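Local structure of glyoxalase family protein, putative (Bacillus anthracis, 2QQZ) at residues L81-F86 and F121-N126; Q66-A71 and F115-E120; G21-A26 and I62-N67. The protein is of unknown function but belongs to the glyoxalase/bleomycin resistance protein/dioxygenase superfamily, so it may bind or transform a small molecule. All blocks are in the same frame, centred on the assembly; numbering follows the deposited sequence.

Overall arrangement
The three contacts sample both halves of a paired βαβββ architecture. Interaction 1 joins helix 83-92 to strand 118-124, whereas interaction 3 makes the equivalent helix-on-sheet contact in the first half, helix 23-33 on strand 58-64; their centres lie about 29 Å apart, on opposite sides of the chain's centre. Interaction 2 uses the earlier part of strand 118-124, with its centre about 24 Å from that of interaction 1. It touches interaction 3, centres about 10 Å apart, where Phe115 CZ packs 3.6 Å from Cys22 CB, and the two share Gln66 and Asn67. A sulfate accompanies interaction 2, probably from the crystallisation liquor. All three reach the second subunit.

Interaction 1: L81-F86 and F121-N126; sequences LKIDEF and FMENKN
Glu123 holds its CG anti to the backbone N (chi1 -171°), and the extended chain beyond carries the carboxylate from strand 118-124 to the start of helix 83-92. Two successive backbone N-H groups meet it there, one to each oxygen. Lys82 N donates to Glu123 OE2 at 3.0 Å, and Ile83 N donates to Glu123 OE1 at 3.0 Å with a nearly straight N-H...O angle of 173°. Both donors come from above the carboxylate plane. Lys82 is the N-cap residue, and a strand remote in sequence supplies acceptors for N-H groups at the helix start.

Ile83 slides past Glu123 in the opposite direction, its CG2 3.3 Å from Glu123 OE1, while its CD1 rests 3.5 Å from Met122 CA, the residue being selenomethionine here. Deeper in, Phe86 and Phe121 form a T-shaped pair with planes 74° apart: Phe86 CE2 points at the centre of one face of Phe121 and lies 3.6 Å from Phe121 CG. Ile8 of the second subunit packs against both rings, which places the pair beside the dimer interface.

In one of the two Asp84 conformers a water bridges the carboxylates, donating to Glu123 OE1 at 2.6 Å and Asp84 OD1 at 2.7 Å, which would ease their repulsion. Together with the two N-H donors and the positive end of the helix dipole, it would favour an ionised Glu123.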
# COMPACT_ATOMS: atom_id res chain seq x y z
N LEU A 81 4.60 -8.70 -14.63
CA LEU A 81 5.05 -9.72 -15.57
C LEU A 81 6.10 -9.15 -16.51
O LEU A 81 5.91 -8.03 -17.02
CB LEU A 81 3.88 -10.16 -16.43
CG LEU A 81 3.00 -11.27 -15.92
CD1 LEU A 81 1.87 -11.59 -16.98
CD2 LEU A 81 3.86 -12.52 -15.69
N LYS A 82 7.21 -9.88 -16.73
CA LYS A 82 8.20 -9.50 -17.75
C LYS A 82 8.81 -8.16 -17.36
O LYS A 82 8.89 -7.24 -18.16
CB LYS A 82 7.52 -9.43 -19.14
CG LYS A 82 8.41 -9.68 -20.34
CD LYS A 82 8.30 -11.04 -20.78
CE LYS A 82 9.51 -11.46 -21.61
NZ LYS A 82 9.54 -10.93 -23.00
N ILE A 83 9.21 -8.04 -16.09
CA ILE A 83 9.71 -6.79 -15.53
C ILE A 83 10.85 -6.11 -16.34
O ILE A 83 10.90 -4.88 -16.39
CB ILE A 83 10.17 -6.98 -14.05
CG1 ILE A 83 10.40 -5.63 -13.40
CG2 ILE A 83 11.41 -7.89 -13.96
CD1 ILE A 83 10.09 -5.65 -11.88
N ASP A 84 11.70 -6.97 -16.91
CA ASP A 84 12.80 -6.59 -17.77
C ASP A 84 12.30 -5.61 -18.82
O ASP A 84 12.76 -4.46 -18.90
CB ASP A 84 13.45 -7.85 -18.40
CG ASP A 84 12.42 -9.02 -18.73
OD1 ASP A 84 11.75 -9.53 -17.79
OD2 ASP A 84 12.34 -9.48 -19.91
N GLU A 85 11.31 -6.07 -19.57
CA GLU A 85 10.70 -5.37 -20.70
C GLU A 85 9.87 -4.15 -20.21
O GLU A 85 9.84 -3.10 -20.87
CB GLU A 85 9.82 -6.36 -21.46
CG GLU A 85 9.24 -5.81 -22.72
CD GLU A 85 8.13 -6.71 -23.31
OE1 GLU A 85 8.35 -7.95 -23.42
OE2 GLU A 85 7.05 -6.16 -23.67
N PHE A 86 9.21 -4.29 -19.07
CA PHE A 86 8.48 -3.16 -18.49
C PHE A 86 9.45 -2.04 -18.18
O PHE A 86 9.20 -0.89 -18.55
CB PHE A 86 7.77 -3.61 -17.23
CG PHE A 86 7.09 -2.50 -16.47
CD1 PHE A 86 6.01 -1.82 -17.04
CD2 PHE A 86 7.46 -2.22 -15.16
CE1 PHE A 86 5.33 -0.84 -16.33
CE2 PHE A 86 6.79 -1.26 -14.44
CZ PHE A 86 5.71 -0.57 -15.03
N PHE A 121 8.37 -1.74 -8.27
CA PHE A 121 7.96 -2.80 -9.17
C PHE A 121 8.86 -4.02 -8.96
O PHE A 121 10.10 -3.88 -8.83
CB PHE A 121 8.01 -2.29 -10.59
CG PHE A 121 7.10 -1.11 -10.83
CD1 PHE A 121 5.71 -1.27 -10.86
CD2 PHE A 121 7.62 0.17 -10.97
CE1 PHE A 121 4.87 -0.20 -11.08
CE2 PHE A 121 6.77 1.23 -11.16
CZ PHE A 121 5.40 1.04 -11.22
N MSE A 122 8.24 -5.21 -8.86
CA MSE A 122 8.99 -6.44 -8.64
C MSE A 122 8.44 -7.65 -9.40
O MSE A 122 7.28 -7.69 -9.70
CB MSE A 122 8.94 -6.81 -7.17
CG MSE A 122 7.51 -6.93 -6.65
SE MSE A 122 7.71 -7.75 -4.87
CE MSE A 122 7.76 -9.66 -5.43
N GLU A 123 9.31 -8.64 -9.66
CA GLU A 123 8.88 -9.94 -10.16
C GLU A 123 9.78 -11.01 -9.58
O GLU A 123 10.98 -10.78 -9.41
CB GLU A 123 8.93 -9.92 -11.70
CG GLU A 123 8.30 -11.15 -12.35
CD GLU A 123 8.42 -11.14 -13.85
OE1 GLU A 123 9.32 -10.47 -14.40
OE2 GLU A 123 7.61 -11.84 -14.50
N ASN A 124 9.23 -12.17 -9.24
CA ASN A 124 10.11 -13.29 -8.91
C ASN A 124 11.00 -13.70 -10.07
O ASN A 124 10.59 -13.66 -11.25
CB ASN A 124 9.30 -14.47 -8.40
CG ASN A 124 8.44 -14.09 -7.23
OD1 ASN A 124 8.86 -13.33 -6.37
ND2 ASN A 124 7.21 -14.57 -7.20
N LYS A 125 12.23 -14.07 -9.74
CA LYS A 125 13.11 -14.68 -10.73
C LYS A 125 12.62 -16.10 -11.08
O LYS A 125 12.09 -16.81 -10.25
CB LYS A 125 14.55 -14.77 -10.21
CG LYS A 125 15.29 -13.45 -10.17
CD LYS A 125 16.79 -13.68 -10.36
CE LYS A 125 17.56 -12.36 -10.30
NZ LYS A 125 18.32 -12.15 -9.02
N ASN A 126 12.78 -16.48 -12.34
CA ASN A 126 12.46 -17.84 -12.83
C ASN A 126 13.61 -18.86 -12.61
O ASN A 126 14.76 -18.64 -13.03
CB ASN A 126 12.08 -17.83 -14.33
CG ASN A 126 10.87 -16.94 -14.64
OD1 ASN A 126 10.72 -15.84 -14.09
ND2 ASN A 126 9.98 -17.44 -15.52
O HOH W 1 10.75 -11.50 -16.28

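Interaction 2: Q66-A71 and F115-E120; sequences QNFNPA and FGNRIE. With SO4 (sulfate ion), chain D.
Ala71 and Asn117 meet through a nearly straight bond: Ala71 N donates to Asn117 OD1 at 2.9 Å, with an angle of 171° at the hydrogen. The next link runs the other way, Arg118 N donating to Ala71 O at 2.8 Å. Asn117 CA adds a CH...O contact to the same carbonyl, 3.4 Å from Ala71 O. Alongside, the Phe68 ring presents its edge to the turn, with CE2 3.3 Å from Phe115 O and CZ 3.6 Å from Phe115 CB. Phe68 and Asn117 reach toward each other tip to tip, ring and amide planes 76° apart. Pro70 packs against the Phe115 carbonyl, its CB 3.3 Å from Phe115 O, and its own N lies over one face of the Phe68 ring, offset toward the rim.

In the paired βαβββ modules of this superfamily, one module must be joined to the next. Here the loop after strand 58-64 makes that crossing to strand 76-80, and the contact fastens it to the turn leading into 118-124, the final strand of the second module.

The second shell fixes the amide of Asn117. Asn117 CG lies anti to the carbonyl carbon (chi1 -59°). Its ND2 donates to Ala17 O and Asp113 OD2, while OD1 serves the loop. Gly116 has a backbone conformation that would press a CB on the preceding carbonyl oxygen, and its bare CA lets Pro70 CB come close. Further out, the guanidinium of Arg118 lies in cation-pi contact with Tyr110, and its NH1 and NH2 both donate to sulfate O1, which sits at the edge of the guanidinium; NH1 is 3.1 Å from O1.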
# COMPACT_ATOMS: atom_id res chain seq x y z
N GLN A 66 -4.07 18.85 0.71
CA GLN A 66 -3.57 20.16 0.78
C GLN A 66 -2.23 20.20 1.52
O GLN A 66 -1.35 21.00 1.15
CB GLN A 66 -4.59 20.98 1.54
CG GLN A 66 -4.24 22.31 1.73
CD GLN A 66 -5.20 22.96 2.70
OE1 GLN A 66 -5.98 22.29 3.39
NE2 GLN A 66 -5.16 24.26 2.75
N ASN A 67 -2.07 19.33 2.51
CA ASN A 67 -0.81 19.25 3.27
C ASN A 67 0.03 18.07 2.77
O ASN A 67 0.63 17.36 3.52
CB ASN A 67 -1.08 19.13 4.76
CG ASN A 67 -1.63 20.42 5.34
OD1 ASN A 67 -2.62 20.39 6.08
ND2 ASN A 67 -1.00 21.55 4.99
N PHE A 68 0.05 17.87 1.46
CA PHE A 68 0.82 16.78 0.88
C PHE A 68 2.34 16.76 1.28
O PHE A 68 3.06 17.79 1.17
CB PHE A 68 0.68 16.82 -0.63
CG PHE A 68 1.58 15.84 -1.34
CD1 PHE A 68 1.44 14.49 -1.16
CD2 PHE A 68 2.57 16.30 -2.24
CE1 PHE A 68 2.27 13.56 -1.82
CE2 PHE A 68 3.41 15.42 -2.89
CZ PHE A 68 3.24 14.05 -2.73
N ASN A 69 2.79 15.59 1.70
CA ASN A 69 4.23 15.35 1.91
C ASN A 69 4.62 14.07 1.14
O ASN A 69 4.08 13.02 1.41
CB ASN A 69 4.48 15.18 3.41
CG ASN A 69 5.94 15.28 3.78
OD1 ASN A 69 6.79 15.74 2.98
ND2 ASN A 69 6.24 14.90 5.00
N PRO A 70 5.52 14.15 0.14
CA PRO A 70 5.65 12.87 -0.65
C PRO A 70 6.19 11.71 0.23
O PRO A 70 6.96 11.96 1.21
CB PRO A 70 6.61 13.22 -1.80
CG PRO A 70 7.10 14.69 -1.57
CD PRO A 70 6.41 15.25 -0.31
N ALA A 71 5.81 10.48 -0.09
CA ALA A 71 6.25 9.31 0.69
C ALA A 71 7.45 8.75 -0.11
O ALA A 71 7.29 8.00 -1.10
CB ALA A 71 5.12 8.26 0.78
N PHE A 115 4.91 13.33 -8.13
CA PHE A 115 4.74 14.15 -6.91
C PHE A 115 5.82 13.78 -5.90
O PHE A 115 5.88 14.34 -4.80
CB PHE A 115 3.36 13.94 -6.29
CG PHE A 115 2.27 13.87 -7.32
CD1 PHE A 115 1.96 15.02 -8.10
CD2 PHE A 115 1.64 12.67 -7.60
CE1 PHE A 115 1.01 14.95 -9.13
CE2 PHE A 115 0.65 12.57 -8.66
CZ PHE A 115 0.36 13.70 -9.41
N GLY A 116 6.69 12.85 -6.30
CA GLY A 116 7.80 12.47 -5.50
C GLY A 116 7.54 11.24 -4.63
O GLY A 116 8.40 10.91 -3.81
N ASN A 117 6.38 10.59 -4.75
CA ASN A 117 6.11 9.30 -4.04
C ASN A 117 6.91 8.15 -4.69
O ASN A 117 6.93 8.04 -5.93
CB ASN A 117 4.62 8.91 -4.07
CG ASN A 117 3.73 9.94 -3.46
OD1 ASN A 117 3.85 10.26 -2.27
ND2 ASN A 117 2.80 10.46 -4.26
N ARG A 118 7.58 7.37 -3.85
CA ARG A 118 8.24 6.12 -4.28
C ARG A 118 7.20 5.02 -4.57
O ARG A 118 6.25 4.79 -3.79
CB ARG A 118 9.17 5.63 -3.21
CG ARG A 118 9.82 4.27 -3.48
CD ARG A 118 11.15 4.18 -2.66
NE ARG A 118 12.22 4.92 -3.36
CZ ARG A 118 13.53 4.82 -3.09
NH1 ARG A 118 13.95 4.04 -2.09
NH2 ARG A 118 14.40 5.54 -3.77
N ILE A 119 7.42 4.32 -5.68
CA ILE A 119 6.62 3.16 -6.10
C ILE A 119 7.68 2.09 -6.43
O ILE A 119 8.70 2.44 -7.05
CB ILE A 119 5.88 3.44 -7.44
CG1 ILE A 119 4.93 4.61 -7.26
CG2 ILE A 119 5.15 2.17 -7.96
CD1 ILE A 119 3.85 4.39 -6.18
N GLU A 120 7.42 0.84 -6.04
CA GLU A 120 8.30 -0.27 -6.35
C GLU A 120 7.61 -1.24 -7.30
O GLU A 120 6.38 -1.46 -7.22
CB GLU A 120 8.63 -0.99 -5.07
CG GLU A 120 9.43 -2.34 -5.32
CD GLU A 120 9.63 -3.08 -4.02
OE1 GLU A 120 9.50 -2.42 -2.94
OE2 GLU A 120 9.87 -4.32 -4.08
S SO4 D . 17.41 5.27 -1.09
O1 SO4 D . 16.99 4.51 -2.25
O2 SO4 D . 17.28 4.52 0.14
O3 SO4 D . 18.81 5.59 -1.36
O4 SO4 D . 16.69 6.51 -0.97
O HOH W 2 4.95 5.87 -1.73

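Interaction 3: G21-A26 and I62-N67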
# COMPACT_ATOMS: atom_id res chain seq x y z
N GLY A 21 -5.03 19.58 -7.52
CA GLY A 21 -4.76 19.83 -8.94
C GLY A 21 -3.95 18.73 -9.61
O GLY A 21 -3.56 18.88 -10.75
N CYS A 22 -3.75 17.61 -8.94
CA CYS A 22 -2.80 16.58 -9.42
C CYS A 22 -3.32 15.73 -10.59
O CYS A 22 -2.52 14.95 -11.16
CB CYS A 22 -2.47 15.60 -8.28
SG CYS A 22 -3.98 14.69 -7.75
N GLU A 23 -4.62 15.83 -10.92
CA GLU A 23 -5.28 14.80 -11.73
C GLU A 23 -4.65 14.60 -13.09
O GLU A 23 -4.50 13.47 -13.55
CB GLU A 23 -6.79 15.08 -11.86
CG GLU A 23 -7.59 14.96 -10.56
CD GLU A 23 -7.57 16.22 -9.68
OE1 GLU A 23 -6.90 17.21 -10.03
OE2 GLU A 23 -8.24 16.20 -8.63
N GLU A 24 -4.27 15.69 -13.76
CA GLU A 24 -3.69 15.59 -15.10
C GLU A 24 -2.36 14.80 -15.05
O GLU A 24 -2.17 13.81 -15.79
CB GLU A 24 -3.43 16.97 -15.66
CG GLU A 24 -3.99 17.24 -17.02
CD GLU A 24 -3.71 18.69 -17.43
OE1 GLU A 24 -2.65 19.22 -16.98
OE2 GLU A 24 -4.54 19.30 -18.17
N GLU A 25 -1.48 15.25 -14.17
CA GLU A 25 -0.17 14.60 -13.96
C GLU A 25 -0.28 13.16 -13.47
O GLU A 25 0.49 12.30 -13.88
CB GLU A 25 0.68 15.41 -12.98
CG GLU A 25 1.45 16.49 -13.64
CD GLU A 25 2.53 17.04 -12.73
OE1 GLU A 25 3.73 16.93 -13.10
OE2 GLU A 25 2.18 17.56 -11.65
N ALA A 26 -1.25 12.88 -12.62
CA ALA A 26 -1.47 11.52 -12.13
C ALA A 26 -1.90 10.58 -13.28
O ALA A 26 -1.38 9.44 -13.41
CB ALA A 26 -2.53 11.53 -11.01
N ILE A 62 -5.36 7.75 -5.92
CA ILE A 62 -4.56 8.99 -5.74
C ILE A 62 -5.49 9.99 -5.09
O ILE A 62 -6.48 10.44 -5.70
CB ILE A 62 -4.01 9.52 -7.09
CG1 ILE A 62 -3.28 8.41 -7.90
CG2 ILE A 62 -3.17 10.76 -6.82
CD1 ILE A 62 -2.15 7.75 -7.03
N GLY A 63 -5.19 10.32 -3.82
CA GLY A 63 -6.02 11.21 -3.03
C GLY A 63 -5.32 12.54 -2.81
O GLY A 63 -4.10 12.61 -2.48
N VAL A 64 -6.10 13.60 -2.98
CA VAL A 64 -5.64 14.98 -2.94
C VAL A 64 -5.39 15.36 -1.48
O VAL A 64 -6.23 15.06 -0.60
CB VAL A 64 -6.69 15.93 -3.59
CG1 VAL A 64 -6.58 17.29 -3.03
CG2 VAL A 64 -6.45 16.01 -5.06
N GLU A 65 -4.24 16.02 -1.23
CA GLU A 65 -3.93 16.50 0.11
C GLU A 65 -3.38 17.92 0.06
O GLU A 65 -2.33 18.19 -0.56
CB GLU A 65 -2.93 15.56 0.81
CG GLU A 65 -3.47 14.14 1.06
CD GLU A 65 -4.63 14.05 2.09
OE1 GLU A 65 -4.95 15.06 2.75
OE2 GLU A 65 -5.22 12.94 2.24
N GLN A 66 -4.07 18.85 0.71
CA GLN A 66 -3.57 20.16 0.78
C GLN A 66 -2.23 20.20 1.52
O GLN A 66 -1.35 21.00 1.15
CB GLN A 66 -4.59 20.98 1.54
CG GLN A 66 -4.24 22.31 1.73
CD GLN A 66 -5.20 22.96 2.70
OE1 GLN A 66 -5.98 22.29 3.39
NE2 GLN A 66 -5.16 24.26 2.75
N ASN A 67 -2.07 19.33 2.51
CA ASN A 67 -0.81 19.25 3.27
C ASN A 67 0.03 18.07 2.77
O ASN A 67 0.63 17.36 3.52
CB ASN A 67 -1.08 19.13 4.76
CG ASN A 67 -1.63 20.42 5.34
OD1 ASN A 67 -2.62 20.39 6.08
ND2 ASN A 67 -1.00 21.55 4.99
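Ala26 N donates to Cys22 O at 2.8 Å, a backbone bond from Ala26 back to Cys22, four residues earlier, consistent with both side chains facing strand 58-64. The contact itself is apolar and modest in size, burying 179 Å² in all. Its central atom is the thiol sulfur. With chi1 at 63°, Cys22 SG stands between the backbone N and the carbonyl carbon, and there it meets two residues that lie on the same face of the strand, two positions apart: Val64 CG2 at 3.9 Å and Ile62 CG2 at 4.1 Å. One turn further along the helix, Ala26 CB reaches the same methyl branch, 4.3 Å from Ile62 CG2. The small Ala26 and Cys22 side chains thus share the Ile62 methyl between them.

Glu23 borders the apolar patch. Its chain bends at chi2 (84°), which turns CD back, and the side chain crosses Val64 at about a right angle; OE2 lies 4.0 Å from Val64 CG2. That oxygen is not left to the hydrocarbon, since it accepts a hydrogen bond from Gly50 N.

Ile62 also packs on Val16 and Ala18 of strand 8-18 and on Phe53 of strand 51-55, while Ala26 touches Cys51. The helix of the first βαβββ module is thereby seated on one face of its mixed sheet, over strand 58-64 between its two neighbours.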